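PDB 4EHU: 2-hydroxyisocaproyl-CoA dehydratase activator from Clostridium difficile, which transfers one electron from its [4Fe-4S] cluster, shared by the two subunits of a homodimer, to (R)-2-hydroxyisocaproyl-CoA dehydratase as it hydrolyses ATP. Local coordinates for residues Leu120-Leu133 with Ile189-Arg203. Numbering follows the deposited sequence. Where two conformers were deposited one is given.
With SF4 (iron/sulfur cluster), chain C; ANP (phosphoaminophosphonic acid-adenylate ester), chain D.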
loop_
_atom_site.group_PDB
_atom_site.type_symbol
_atom_site.label_atom_id
_atom_site.label_comp_id
_atom_site.label_asym_id
_atom_site.label_seq_id
_atom_site.Cartn_x
_atom_site.Cartn_y
_atom_site.Cartn_z
ATOM N N LEU A 120 -14.690 5.394 -11.559
ATOM C CA LEU A 120 -13.278 5.281 -11.254
ATOM C C LEU A 120 -13.149 4.456 -10.013
ATOM O O LEU A 120 -13.985 4.542 -9.104
ATOM C CB LEU A 120 -12.647 6.655 -10.998
ATOM C CG LEU A 120 -12.337 7.530 -12.199
ATOM C CD1 LEU A 120 -11.892 8.917 -11.679
ATOM C CD2 LEU A 120 -11.224 6.911 -13.042
ATOM N N MET A 121 -12.104 3.662 -9.954
ATOM C CA MET A 121 -11.907 2.835 -8.795
ATOM C C MET A 121 -10.447 2.768 -8.453
ATOM O O MET A 121 -9.599 2.567 -9.334
ATOM C CB MET A 121 -12.413 1.434 -9.062
ATOM C CG MET A 121 -12.029 0.470 -7.966
ATOM S SD MET A 121 -12.880 -1.095 -8.188
ATOM C CE MET A 121 -12.272 -1.641 -9.783
ATOM N N ASN A 122 -10.154 2.948 -7.175
ATOM C CA ASN A 122 -8.825 2.667 -6.673
ATOM C C ASN A 122 -8.907 1.253 -6.126
ATOM O O ASN A 122 -9.626 1.009 -5.143
ATOM C CB ASN A 122 -8.414 3.629 -5.535
ATOM C CG ASN A 122 -8.051 5.059 -6.017
ATOM O OD1 ASN A 122 -7.695 5.271 -7.178
ATOM N ND2 ASN A 122 -8.098 6.038 -5.085
ATOM N N ASP A 123 -8.191 0.301 -6.743
ATOM C CA ASP A 123 -8.345 -1.090 -6.308
ATOM C C ASP A 123 -7.046 -1.863 -6.047
ATOM O O ASP A 123 -7.068 -3.035 -5.663
ATOM C CB ASP A 123 -9.186 -1.867 -7.317
ATOM C CG ASP A 123 -8.551 -1.919 -8.713
ATOM O OD1 ASP A 123 -7.738 -1.032 -9.070
ATOM O OD2 ASP A 123 -8.913 -2.837 -9.456
ATOM N N LYS A 124 -5.926 -1.233 -6.251
ATOM C CA LYS A 124 -4.698 -2.016 -6.129
ATOM C C LYS A 124 -3.946 -1.675 -4.864
ATOM O O LYS A 124 -2.910 -2.271 -4.579
ATOM C CB LYS A 124 -3.808 -1.803 -7.350
ATOM C CG LYS A 124 -4.479 -2.190 -8.650
ATOM C CD LYS A 124 -5.132 -3.556 -8.544
ATOM C CE LYS A 124 -5.501 -4.099 -9.914
ATOM N NZ LYS A 124 -6.436 -5.250 -9.818
ATOM N N CYS A 125 -4.473 -0.715 -4.110
ATOM C CA CYS A 125 -3.700 -0.032 -3.068
ATOM C C CYS A 125 -4.513 0.021 -1.788
ATOM O O CYS A 125 -5.690 0.399 -1.820
ATOM C CB CYS A 125 -3.398 1.401 -3.534
ATOM S SG CYS A 125 -2.708 2.515 -2.296
ATOM N N ALA A 126 -3.930 -0.364 -0.659
ATOM C CA ALA A 126 -4.693 -0.366 0.594
ATOM C C ALA A 126 -5.052 1.048 1.080
ATOM O O ALA A 126 -6.021 1.228 1.853
ATOM C CB ALA A 126 -3.938 -1.100 1.665
ATOM N N ALA A 127 -4.275 2.053 0.659
ATOM C CA ALA A 127 -4.549 3.407 1.130
ATOM C C ALA A 127 -5.912 3.821 0.585
ATOM O O ALA A 127 -6.312 3.393 -0.506
ATOM C CB ALA A 127 -3.455 4.368 0.634
ATOM N N GLY A 128 -6.596 4.692 1.306
ATOM C CA GLY A 128 -7.869 5.214 0.828
ATOM C C GLY A 128 -8.962 4.172 0.820
ATOM O O GLY A 128 -9.934 4.306 0.088
ATOM N N THR A 129 -8.819 3.169 1.682
ATOM C CA THR A 129 -9.848 2.162 1.869
ATOM C C THR A 129 -10.025 1.816 3.334
ATOM O O THR A 129 -9.270 2.253 4.201
ATOM C CB THR A 129 -9.519 0.827 1.109
ATOM O OG1 THR A 129 -8.525 0.089 1.829
ATOM C CG2 THR A 129 -9.028 1.090 -0.286
ATOM N N GLY A 130 -11.039 1.011 3.615
ATOM C CA GLY A 130 -11.236 0.505 4.952
ATOM C C GLY A 130 -10.021 -0.213 5.525
ATOM O O GLY A 130 -9.822 -0.218 6.729
ATOM N N ARG A 131 -9.224 -0.834 4.662
ATOM C CA ARG A 131 -8.036 -1.537 5.119
ATOM C C ARG A 131 -7.085 -0.572 5.817
ATOM O O ARG A 131 -6.506 -0.898 6.843
ATOM C CB ARG A 131 -7.311 -2.175 3.942
ATOM C CG ARG A 131 -6.159 -3.054 4.370
ATOM C CD ARG A 131 -6.637 -4.110 5.353
ATOM N NE ARG A 131 -5.584 -5.062 5.655
ATOM C CZ ARG A 131 -5.400 -6.202 5.000
ATOM N NH1 ARG A 131 -6.211 -6.552 4.012
ATOM N NH2 ARG A 131 -4.403 -6.991 5.337
ATOM N N PHE A 132 -6.912 0.608 5.235
ATOM C CA PHE A 132 -6.048 1.638 5.821
ATOM C C PHE A 132 -6.556 1.962 7.237
ATOM O O PHE A 132 -5.785 2.018 8.188
ATOM C CB PHE A 132 -6.046 2.881 4.913
ATOM C CG PHE A 132 -5.214 4.058 5.421
ATOM C CD1 PHE A 132 -3.911 4.228 4.979
ATOM C CD2 PHE A 132 -5.770 5.025 6.262
ATOM C CE1 PHE A 132 -3.150 5.320 5.390
ATOM C CE2 PHE A 132 -5.021 6.110 6.676
ATOM C CZ PHE A 132 -3.703 6.264 6.245
ATOM N N LEU A 133 -7.857 2.156 7.369
ATOM C CA LEU A 133 -8.434 2.516 8.667
ATOM C C LEU A 133 -8.310 1.356 9.639
ATOM O O LEU A 133 -8.031 1.563 10.804
ATOM C CB LEU A 133 -9.902 2.926 8.500
ATOM C CG LEU A 133 -10.025 4.213 7.682
ATOM C CD1 LEU A 133 -11.468 4.416 7.167
ATOM C CD2 LEU A 133 -9.611 5.425 8.526
ATOM N N ILE A 189 -5.545 10.733 10.128
ATOM C CA ILE A 189 -5.822 9.463 9.452
ATOM C C ILE A 189 -7.043 9.604 8.522
ATOM O O ILE A 189 -7.032 9.135 7.392
ATOM C CB ILE A 189 -6.059 8.372 10.517
ATOM C CG1 ILE A 189 -4.706 7.906 11.095
ATOM C CG2 ILE A 189 -6.868 7.206 9.943
ATOM C CD1 ILE A 189 -4.876 7.153 12.432
ATOM N N HIS A 190 -8.084 10.295 8.987
ATOM C CA HIS A 190 -9.263 10.508 8.181
ATOM C C HIS A 190 -8.964 11.385 6.988
ATOM O O HIS A 190 -9.444 11.139 5.881
ATOM C CB HIS A 190 -10.376 11.118 9.031
ATOM C CG HIS A 190 -10.929 10.177 10.040
ATOM N ND1 HIS A 190 -11.656 10.605 11.131
ATOM C CD2 HIS A 190 -10.916 8.827 10.097
ATOM C CE1 HIS A 190 -12.020 9.553 11.845
ATOM N NE2 HIS A 190 -11.582 8.465 11.239
ATOM N N THR A 191 -8.157 12.405 7.197
ATOM C CA THR A 191 -7.826 13.292 6.112
ATOM C C THR A 191 -7.026 12.527 5.045
ATOM O O THR A 191 -7.255 12.719 3.872
ATOM C CB THR A 191 -7.048 14.499 6.635
ATOM O OG1 THR A 191 -7.964 15.313 7.371
ATOM C CG2 THR A 191 -6.441 15.304 5.462
ATOM N N SER A 192 -6.139 11.633 5.460
ATOM C CA SER A 192 -5.422 10.788 4.487
ATOM C C SER A 192 -6.379 10.039 3.561
ATOM O O SER A 192 -6.224 10.059 2.340
ATOM C CB SER A 192 -4.538 9.786 5.217
ATOM O OG SER A 192 -3.448 10.455 5.820
ATOM N N VAL A 193 -7.383 9.388 4.137
ATOM C CA VAL A 193 -8.307 8.589 3.335
ATOM C C VAL A 193 -9.086 9.531 2.430
ATOM O O VAL A 193 -9.228 9.286 1.230
ATOM C CB VAL A 193 -9.263 7.812 4.236
ATOM C CG1 VAL A 193 -10.441 7.208 3.411
ATOM C CG2 VAL A 193 -8.479 6.742 4.992
ATOM N N ALA A 194 -9.560 10.633 3.010
ATOM C CA ALA A 194 -10.421 11.546 2.286
ATOM C C ALA A 194 -9.695 12.201 1.125
ATOM O O ALA A 194 -10.288 12.409 0.072
ATOM C CB ALA A 194 -11.014 12.621 3.256
ATOM N N LYS A 195 -8.419 12.526 1.300
ATOM C CA LYS A 195 -7.651 13.095 0.195
ATOM C C LYS A 195 -7.537 12.111 -0.950
ATOM O O LYS A 195 -7.654 12.485 -2.105
ATOM C CB LYS A 195 -6.257 13.518 0.656
ATOM C CG LYS A 195 -6.339 14.823 1.441
ATOM C CD LYS A 195 -4.989 15.438 1.715
ATOM C CE LYS A 195 -5.153 16.829 2.363
ATOM N NZ LYS A 195 -5.963 17.787 1.538
ATOM N N ARG A 196 -7.329 10.845 -0.628
ATOM C CA ARG A 196 -7.135 9.862 -1.687
ATOM C C ARG A 196 -8.421 9.560 -2.460
ATOM O O ARG A 196 -8.388 9.387 -3.689
ATOM C CB ARG A 196 -6.541 8.585 -1.117
ATOM C CG ARG A 196 -6.336 7.530 -2.152
ATOM C CD ARG A 196 -5.348 6.497 -1.689
ATOM N NE ARG A 196 -5.407 5.354 -2.594
ATOM C CZ ARG A 196 -4.843 5.337 -3.793
ATOM N NH1 ARG A 196 -4.168 6.394 -4.231
ATOM N NH2 ARG A 196 -4.962 4.265 -4.569
ATOM N N VAL A 197 -9.549 9.492 -1.758
ATOM C CA VAL A 197 -10.824 9.208 -2.422
ATOM C C VAL A 197 -11.348 10.482 -3.072
ATOM O O VAL A 197 -11.876 10.434 -4.178
ATOM C CB VAL A 197 -11.815 8.624 -1.439
ATOM C CG1 VAL A 197 -13.168 8.337 -2.125
ATOM C CG2 VAL A 197 -11.236 7.321 -0.867
ATOM N N SER A 198 -11.134 11.638 -2.439
ATOM C CA SER A 198 -11.611 12.881 -3.053
ATOM C C SER A 198 -10.934 13.171 -4.389
ATOM O O SER A 198 -11.535 13.803 -5.246
ATOM C CB SER A 198 -11.463 14.093 -2.118
ATOM O OG SER A 198 -10.117 14.373 -1.857
ATOM N N SER A 199 -9.697 12.710 -4.578
ATOM C CA SER A 199 -9.019 12.907 -5.845
ATOM C C SER A 199 -9.793 12.177 -6.954
ATOM O O SER A 199 -9.913 12.680 -8.074
ATOM C CB SER A 199 -7.583 12.392 -5.774
ATOM O OG SER A 199 -6.965 12.425 -7.050
ATOM N N LEU A 200 -10.313 10.995 -6.640
ATOM C CA LEU A 200 -11.107 10.249 -7.626
ATOM C C LEU A 200 -12.390 11.003 -7.937
ATOM O O LEU A 200 -12.778 11.153 -9.100
ATOM C CB LEU A 200 -11.500 8.862 -7.117
ATOM C CG LEU A 200 -10.404 7.896 -6.735
ATOM C CD1 LEU A 200 -11.066 6.580 -6.362
ATOM C CD2 LEU A 200 -9.426 7.721 -7.896
ATOM N N VAL A 201 -13.066 11.483 -6.890
ATOM C CA VAL A 201 -14.291 12.226 -7.091
ATOM C C VAL A 201 -14.068 13.457 -7.957
ATOM O O VAL A 201 -14.852 13.748 -8.851
ATOM C CB VAL A 201 -14.874 12.686 -5.723
ATOM C CG1 VAL A 201 -16.088 13.557 -5.933
ATOM C CG2 VAL A 201 -15.215 11.471 -4.889
ATOM N N LYS A 202 -13.005 14.209 -7.674
ATOM C CA LYS A 202 -12.712 15.411 -8.441
ATOM C C LYS A 202 -12.400 15.086 -9.908
ATOM O O LYS A 202 -12.770 15.824 -10.816
ATOM C CB LYS A 202 -11.566 16.168 -7.770
ATOM C CG LYS A 202 -11.994 16.731 -6.398
ATOM C CD LYS A 202 -10.839 17.452 -5.680
ATOM C CE LYS A 202 -11.295 18.018 -4.338
ATOM N NZ LYS A 202 -10.233 18.735 -3.573
ATOM N N ARG A 203 -11.737 13.966 -10.136
ATOM C CA ARG A 203 -11.468 13.521 -11.511
ATOM C C ARG A 203 -12.761 13.250 -12.285
ATOM O O ARG A 203 -12.879 13.617 -13.463
ATOM C CB ARG A 203 -10.541 12.300 -11.488
ATOM C CG ARG A 203 -9.078 12.630 -11.186
ATOM C CD ARG A 203 -8.255 11.372 -10.866
ATOM N NE ARG A 203 -8.195 10.448 -11.999
ATOM C CZ ARG A 203 -7.820 9.172 -11.916
ATOM N NH1 ARG A 203 -7.801 8.403 -13.006
ATOM N NH2 ARG A 203 -7.469 8.659 -10.746
HETATM FE FE1 SF4 C . 1.441 1.575 0.105
HETATM FE FE2 SF4 C . 0.201 -0.583 -0.775
HETATM FE FE3 SF4 C . 1.931 0.837 -2.328
HETATM FE FE4 SF4 C . -0.635 1.744 -1.650
HETATM S S1 SF4 C . -0.031 0.001 -2.874
HETATM S S2 SF4 C . 1.263 2.854 -1.615
HETATM S S3 SF4 C . -0.715 1.052 0.473
HETATM S S4 SF4 C . 2.411 -0.359 -0.565
HETATM P PG ANP D . -15.101 -4.263 -0.936
HETATM O O1G ANP D . -14.914 -5.599 -1.646
HETATM O O2G ANP D . -16.369 -3.596 -1.405
HETATM O O3G ANP D . -13.915 -3.386 -1.032
HETATM P PB ANP D . -16.643 -4.831 1.610
HETATM O O1B ANP D . -16.646 -6.107 2.409
HETATM O O2B ANP D . -17.900 -4.540 0.787
HETATM N N3B ANP D . -15.171 -4.765 0.703
HETATM P PA ANP D . -17.672 -2.880 3.502
HETATM O O1A ANP D . -18.489 -3.937 4.158
HETATM O O2A ANP D . -18.301 -1.857 2.582
HETATM O O3A ANP D . -16.487 -3.589 2.653
HETATM O "O5'" ANP D . -16.784 -2.061 4.561
HETATM C "C5'" ANP D . -15.811 -2.738 5.364
HETATM C "C4'" ANP D . -15.241 -1.751 6.378
HETATM O "O4'" ANP D . -16.085 -0.735 6.898
HETATM C "C3'" ANP D . -14.033 -2.006 7.260
HETATM O "O3'" ANP D . -12.833 -2.097 6.478
HETATM C "C2'" ANP D . -14.081 -0.824 8.234
HETATM O "O2'" ANP D . -13.037 0.135 7.989
HETATM C "C1'" ANP D . -15.437 -0.149 8.032
HETATM N N9 ANP D . -16.368 -0.342 9.159
HETATM C C8 ANP D . -17.043 -1.468 9.470
HETATM N N7 ANP D . -17.853 -1.263 10.539
HETATM C C5 ANP D . -17.687 0.033 10.904
HETATM C C6 ANP D . -18.239 0.913 11.936
HETATM N N6 ANP D . -19.135 0.415 12.823
HETATM N N1 ANP D . -17.815 2.202 11.966
HETATM C C2 ANP D . -16.931 2.696 11.088
HETATM N N3 ANP D . -16.378 1.944 10.124
HETATM C C4 ANP D . -16.722 0.639 9.988
HETATM O O HOH W 1 -6.763 8.782 -5.633
#
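With CG trans to the backbone N (chi1 179°) and the chain extended as far as NE, Arg196 reaches from helix 182-204 into the loop that carries the cluster ligand Cys125. In the conformer given, its guanidinium is sandwiched: the Asn122 amide lies on one face, the planes 16° apart and ND2 over the centre, while Cys125 SG sits off-centre over the opposite face. Cys125 SG binds FE4 of the cluster at 2.3 Å, so Arg196 is a second-shell neighbour whose positive charge would probably be felt by the thiolate and the cluster. In the same conformer Arg196 NE also donates to Ala127 O (3.0 Å), approaching from above the carbonyl plane. A water bridges Asn122 ND2 (3.1 Å) to Arg196 O (2.6 Å), and Leu200 CD2 packs against Asn122 OD1. Gly128, with positive phi in a type II turn, brings its CA within 4.2 Å of Val193 CG1, where the arginine stem leaves little room. Further along, Val193 CG2 meets Phe132 CD2 obliquely at 3.4 Å, and Leu133 CD2 fits against Ile189 CG2 at 3.6 Å. At the other end Leu120 CD1 rests on Arg203 CB. In this actin-like fold, residues 189-203 of helix 182-204 run nearly antiparallel to residues 120-122 of strand 116-122, also touching strand 105-110 through Val197 and Leu200; helix 220-230 flanks them at Ala194, and helix 165-177 packs against Phe132.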